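Local coordinates for protein nicotinamide-nucleotide adenylyltransferase NadR family / Ribosylnicotinamide kinase (Lactococcus lactis subsp. cremoris, PDB 6GYE) that probably phosphorylates nicotinamide riboside through its kinase domain and joins the resulting mononucleotide to an adenylyl group to make NAD+, at residues 38-52 / 74-88. Numbering follows the deposited sequence. Where two conformers were deposited one is given.
Sequences ASLNDGVLLVVSGYD and FNDEENIKVSMLNEN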
# COMPACT_ATOMS: atom_id res chain seq x y z
N ALA A 38 6.05 25.83 7.38
CA ALA A 38 5.50 26.61 6.28
C ALA A 38 4.81 27.87 6.76
O ALA A 38 4.68 28.82 5.98
CB ALA A 38 4.53 25.77 5.45
N SER A 39 4.39 27.91 8.02
CA SER A 39 3.82 29.14 8.56
C SER A 39 4.88 30.15 8.99
O SER A 39 4.56 31.32 9.16
CB SER A 39 2.92 28.79 9.74
OG SER A 39 1.96 27.81 9.33
N LEU A 40 6.13 29.71 9.16
CA LEU A 40 7.22 30.58 9.60
C LEU A 40 8.11 31.04 8.46
O LEU A 40 8.96 31.90 8.67
CB LEU A 40 8.08 29.88 10.65
CG LEU A 40 7.34 29.61 11.95
CD1 LEU A 40 8.02 28.51 12.76
CD2 LEU A 40 7.30 30.91 12.71
N ASN A 41 7.93 30.51 7.26
CA ASN A 41 8.77 30.85 6.13
C ASN A 41 7.90 31.22 4.95
O ASN A 41 6.69 30.94 4.94
CB ASN A 41 9.70 29.69 5.76
CG ASN A 41 10.74 29.41 6.82
OD1 ASN A 41 11.77 30.06 6.86
ND2 ASN A 41 10.48 28.43 7.69
N ASP A 42 8.52 31.86 3.97
CA ASP A 42 7.82 32.12 2.72
C ASP A 42 7.57 30.84 1.93
O ASP A 42 6.54 30.72 1.26
CB ASP A 42 8.61 33.13 1.89
CG ASP A 42 8.77 34.45 2.60
OD1 ASP A 42 7.75 34.99 3.09
OD2 ASP A 42 9.91 34.94 2.70
N GLY A 43 8.49 29.88 2.01
CA GLY A 43 8.33 28.59 1.37
C GLY A 43 9.19 27.54 2.02
O GLY A 43 10.15 27.85 2.73
N VAL A 44 8.83 26.28 1.79
CA VAL A 44 9.51 25.14 2.38
C VAL A 44 9.91 24.18 1.28
O VAL A 44 9.09 23.85 0.41
CB VAL A 44 8.62 24.41 3.42
CG1 VAL A 44 9.28 23.14 3.91
CG2 VAL A 44 8.30 25.32 4.59
N LEU A 45 11.15 23.72 1.32
CA LEU A 45 11.63 22.63 0.48
C LEU A 45 11.72 21.36 1.32
O LEU A 45 12.48 21.32 2.30
CB LEU A 45 12.99 22.98 -0.12
CG LEU A 45 13.58 21.98 -1.12
CD1 LEU A 45 12.66 21.82 -2.31
CD2 LEU A 45 14.95 22.41 -1.58
N LEU A 46 10.92 20.35 0.98
CA LEU A 46 11.01 19.05 1.63
C LEU A 46 12.07 18.22 0.93
O LEU A 46 12.04 18.07 -0.29
CB LEU A 46 9.69 18.29 1.60
CG LEU A 46 8.48 18.94 2.27
CD1 LEU A 46 7.28 17.97 2.26
CD2 LEU A 46 8.84 19.42 3.68
N VAL A 47 13.03 17.70 1.69
CA VAL A 47 14.08 16.88 1.10
C VAL A 47 13.86 15.43 1.52
O VAL A 47 13.93 15.10 2.71
CB VAL A 47 15.48 17.37 1.47
CG1 VAL A 47 16.52 16.43 0.91
CG2 VAL A 47 15.69 18.76 0.89
N VAL A 48 13.56 14.58 0.54
CA VAL A 48 13.45 13.14 0.74
C VAL A 48 14.82 12.56 0.44
O VAL A 48 15.28 12.63 -0.70
CB VAL A 48 12.42 12.51 -0.20
CG1 VAL A 48 12.07 11.11 0.28
CG2 VAL A 48 11.20 13.38 -0.35
N SER A 49 15.47 11.98 1.45
CA SER A 49 16.77 11.38 1.23
C SER A 49 16.64 9.86 1.20
O SER A 49 15.70 9.28 1.75
CB SER A 49 17.77 11.83 2.30
OG SER A 49 17.30 11.50 3.58
N GLY A 50 17.58 9.22 0.51
CA GLY A 50 17.55 7.77 0.39
C GLY A 50 18.72 7.27 -0.44
O GLY A 50 19.47 8.04 -1.05
N TYR A 51 18.85 5.94 -0.46
CA TYR A 51 19.87 5.26 -1.24
C TYR A 51 19.40 3.83 -1.48
O TYR A 51 18.52 3.34 -0.77
CB TYR A 51 21.24 5.28 -0.54
CG TYR A 51 21.21 4.78 0.89
CD1 TYR A 51 20.95 5.65 1.96
CD2 TYR A 51 21.44 3.44 1.19
CE1 TYR A 51 20.91 5.19 3.27
CE2 TYR A 51 21.42 2.97 2.50
CZ TYR A 51 21.14 3.85 3.54
OH TYR A 51 21.11 3.39 4.83
N ASP A 52 19.99 3.18 -2.48
CA ASP A 52 19.60 1.81 -2.80
C ASP A 52 19.66 0.92 -1.56
O ASP A 52 20.62 0.97 -0.79
CB ASP A 52 20.51 1.26 -3.90
CG ASP A 52 20.26 1.90 -5.26
OD1 ASP A 52 19.25 2.62 -5.42
OD2 ASP A 52 21.08 1.68 -6.18
N PHE A 74 1.55 16.40 -1.08
CA PHE A 74 1.58 17.85 -1.03
C PHE A 74 1.22 18.47 -2.39
O PHE A 74 1.77 19.50 -2.80
CB PHE A 74 2.94 18.32 -0.51
CG PHE A 74 3.19 17.93 0.95
CD1 PHE A 74 2.65 18.69 1.99
CD2 PHE A 74 3.89 16.78 1.28
CE1 PHE A 74 2.83 18.34 3.33
CE2 PHE A 74 4.09 16.40 2.61
CZ PHE A 74 3.56 17.19 3.65
N ASN A 75 0.26 17.87 -3.11
CA ASN A 75 -0.07 18.33 -4.46
C ASN A 75 -0.93 19.58 -4.50
O ASN A 75 -1.24 20.07 -5.59
CB ASN A 75 -0.76 17.22 -5.27
CG ASN A 75 -2.14 16.81 -4.72
OD1 ASN A 75 -2.62 17.35 -3.73
ND2 ASN A 75 -2.78 15.86 -5.39
N ASP A 76 -1.34 20.11 -3.35
CA ASP A 76 -2.24 21.25 -3.28
C ASP A 76 -1.69 22.29 -2.33
O ASP A 76 -2.41 22.82 -1.47
CB ASP A 76 -3.65 20.80 -2.86
CG ASP A 76 -4.67 21.93 -2.97
OD1 ASP A 76 -4.47 22.87 -3.77
OD2 ASP A 76 -5.68 21.88 -2.23
N GLU A 77 -0.38 22.55 -2.41
CA GLU A 77 0.29 23.51 -1.53
C GLU A 77 0.97 24.59 -2.36
O GLU A 77 1.70 24.30 -3.31
CB GLU A 77 1.33 22.83 -0.64
CG GLU A 77 0.78 21.73 0.27
CD GLU A 77 -0.07 22.27 1.41
OE1 GLU A 77 -0.05 23.51 1.64
OE2 GLU A 77 -0.77 21.44 2.05
N GLU A 78 0.72 25.84 -1.99
CA GLU A 78 1.39 26.98 -2.61
C GLU A 78 2.90 26.88 -2.45
O GLU A 78 3.63 26.64 -3.42
CB GLU A 78 0.86 28.27 -1.98
CG GLU A 78 0.33 28.08 -0.56
CD GLU A 78 -0.83 29.00 -0.24
OE1 GLU A 78 -0.60 30.08 0.34
OE2 GLU A 78 -1.98 28.64 -0.56
N ASN A 79 3.37 27.04 -1.21
CA ASN A 79 4.76 27.31 -0.91
C ASN A 79 5.54 26.07 -0.47
O ASN A 79 6.53 26.19 0.25
CB ASN A 79 4.85 28.40 0.16
CG ASN A 79 4.15 28.01 1.48
OD1 ASN A 79 3.17 27.27 1.49
ND2 ASN A 79 4.65 28.54 2.60
N ILE A 80 5.12 24.87 -0.87
CA ILE A 80 5.80 23.65 -0.45
C ILE A 80 6.21 22.86 -1.68
O ILE A 80 5.35 22.44 -2.46
CB ILE A 80 4.96 22.78 0.50
CG1 ILE A 80 4.60 23.54 1.78
CG2 ILE A 80 5.71 21.51 0.88
CD1 ILE A 80 3.68 22.77 2.69
N LYS A 81 7.51 22.67 -1.85
CA LYS A 81 8.10 21.89 -2.93
C LYS A 81 8.74 20.64 -2.35
O LYS A 81 9.26 20.66 -1.24
CB LYS A 81 9.14 22.72 -3.69
CG LYS A 81 9.78 22.02 -4.90
CD LYS A 81 8.81 21.91 -6.06
CE LYS A 81 9.44 21.27 -7.30
NZ LYS A 81 8.42 21.12 -8.37
N VAL A 82 8.70 19.55 -3.12
CA VAL A 82 9.26 18.26 -2.72
C VAL A 82 10.39 17.92 -3.67
O VAL A 82 10.21 17.95 -4.90
CB VAL A 82 8.21 17.13 -2.74
CG1 VAL A 82 8.89 15.80 -2.43
CG2 VAL A 82 7.10 17.41 -1.74
N SER A 83 11.55 17.57 -3.11
CA SER A 83 12.74 17.28 -3.89
C SER A 83 13.45 16.05 -3.32
O SER A 83 13.24 15.67 -2.16
CB SER A 83 13.70 18.48 -3.91
OG SER A 83 14.24 18.70 -2.62
N MET A 84 14.29 15.45 -4.15
CA MET A 84 14.93 14.17 -3.87
C MET A 84 16.42 14.38 -3.66
O MET A 84 17.07 15.02 -4.50
CB MET A 84 14.69 13.21 -5.03
CG MET A 84 14.58 11.76 -4.68
SD MET A 84 14.21 10.74 -6.13
CE MET A 84 15.83 10.60 -6.86
N LEU A 85 16.95 13.86 -2.54
CA LEU A 85 18.40 13.84 -2.29
C LEU A 85 18.87 12.39 -2.37
O LEU A 85 18.69 11.62 -1.43
CB LEU A 85 18.77 14.44 -0.94
CG LEU A 85 20.28 14.41 -0.68
CD1 LEU A 85 21.02 15.08 -1.82
CD2 LEU A 85 20.64 15.09 0.61
N ASN A 86 19.45 12.03 -3.52
CA ASN A 86 19.96 10.69 -3.78
C ASN A 86 21.35 10.54 -3.14
O ASN A 86 22.29 11.26 -3.49
CB ASN A 86 20.02 10.46 -5.29
CG ASN A 86 20.39 9.03 -5.67
OD1 ASN A 86 21.11 8.33 -4.94
ND2 ASN A 86 19.92 8.60 -6.83
N GLU A 87 21.48 9.59 -2.21
CA GLU A 87 22.73 9.44 -1.47
C GLU A 87 23.60 8.29 -1.96
O GLU A 87 24.60 7.97 -1.31
CB GLU A 87 22.43 9.28 0.02
CG GLU A 87 22.03 10.58 0.69
CD GLU A 87 21.42 10.38 2.06
OE1 GLU A 87 20.94 9.26 2.34
OE2 GLU A 87 21.45 11.35 2.86
N ASN A 88 23.28 7.68 -3.11
CA ASN A 88 24.08 6.60 -3.66
C ASN A 88 25.48 7.11 -4.03
O ASN A 88 25.70 8.30 -4.24
CB ASN A 88 23.43 6.01 -4.91
CG ASN A 88 22.21 5.13 -4.62
OD1 ASN A 88 22.02 4.64 -3.51
ND2 ASN A 88 21.39 4.92 -5.63
O HOH W 1 18.76 8.91 3.85
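Val44 and Ile80 begin a parallel pairing that runs to Gly50 and Asn86, joining strand 43-50 to strand 80-86, the edge strand of a five-stranded sheet of order 3-2-1-4-5. Helix 63-73 lies between them in the chain, giving the beta-alpha-beta crossover of a Rossmann-like nucleotidyltransferase fold, in the half of the molecule away from the bound nicotinamide riboside. The backbone ladder passes from Val44 N on Asn79 O (2.8 Å) to Glu87 N on Gly50 O. Midway, Leu46 O accepts from Ser83 N; in the conformer modelled here Ser83 OG may add a second, less certain bond from above the carbonyl plane.

Apolar contacts lie on both faces. On one, Leu46 CD1 sits over a face of the Phe74 ring, 3.9 Å from its centroid, and also meets Val82 CG2; helix 28-40 adds Ile34 here. On the other, Val47 CG1 presses on Leu85 CB at 3.5 Å, beneath helix 95-110.

Polar side chains close both ends. Asn79, its CG between backbone N and carbonyl carbon (chi1 60°), turns ND2 to Asp42 O at 3.2 Å. At the far end Asn88 uses both ends of its amide on Asp52: Asn88 OD1 takes Asp52 N on an in-plane lone pair at 2.7 Å, and Asn88 ND2 reaches Asp52 OD1 at 3.1 Å from above a carboxylate turned 64° from the amide. With an alanine here, Asp52 N would probably lose its acceptor and the carboxylate be freer to turn. Nearby, a water bridges Ser49 OG and Glu87 OE1, donating to the carboxylate oxygen at 2.7 Å.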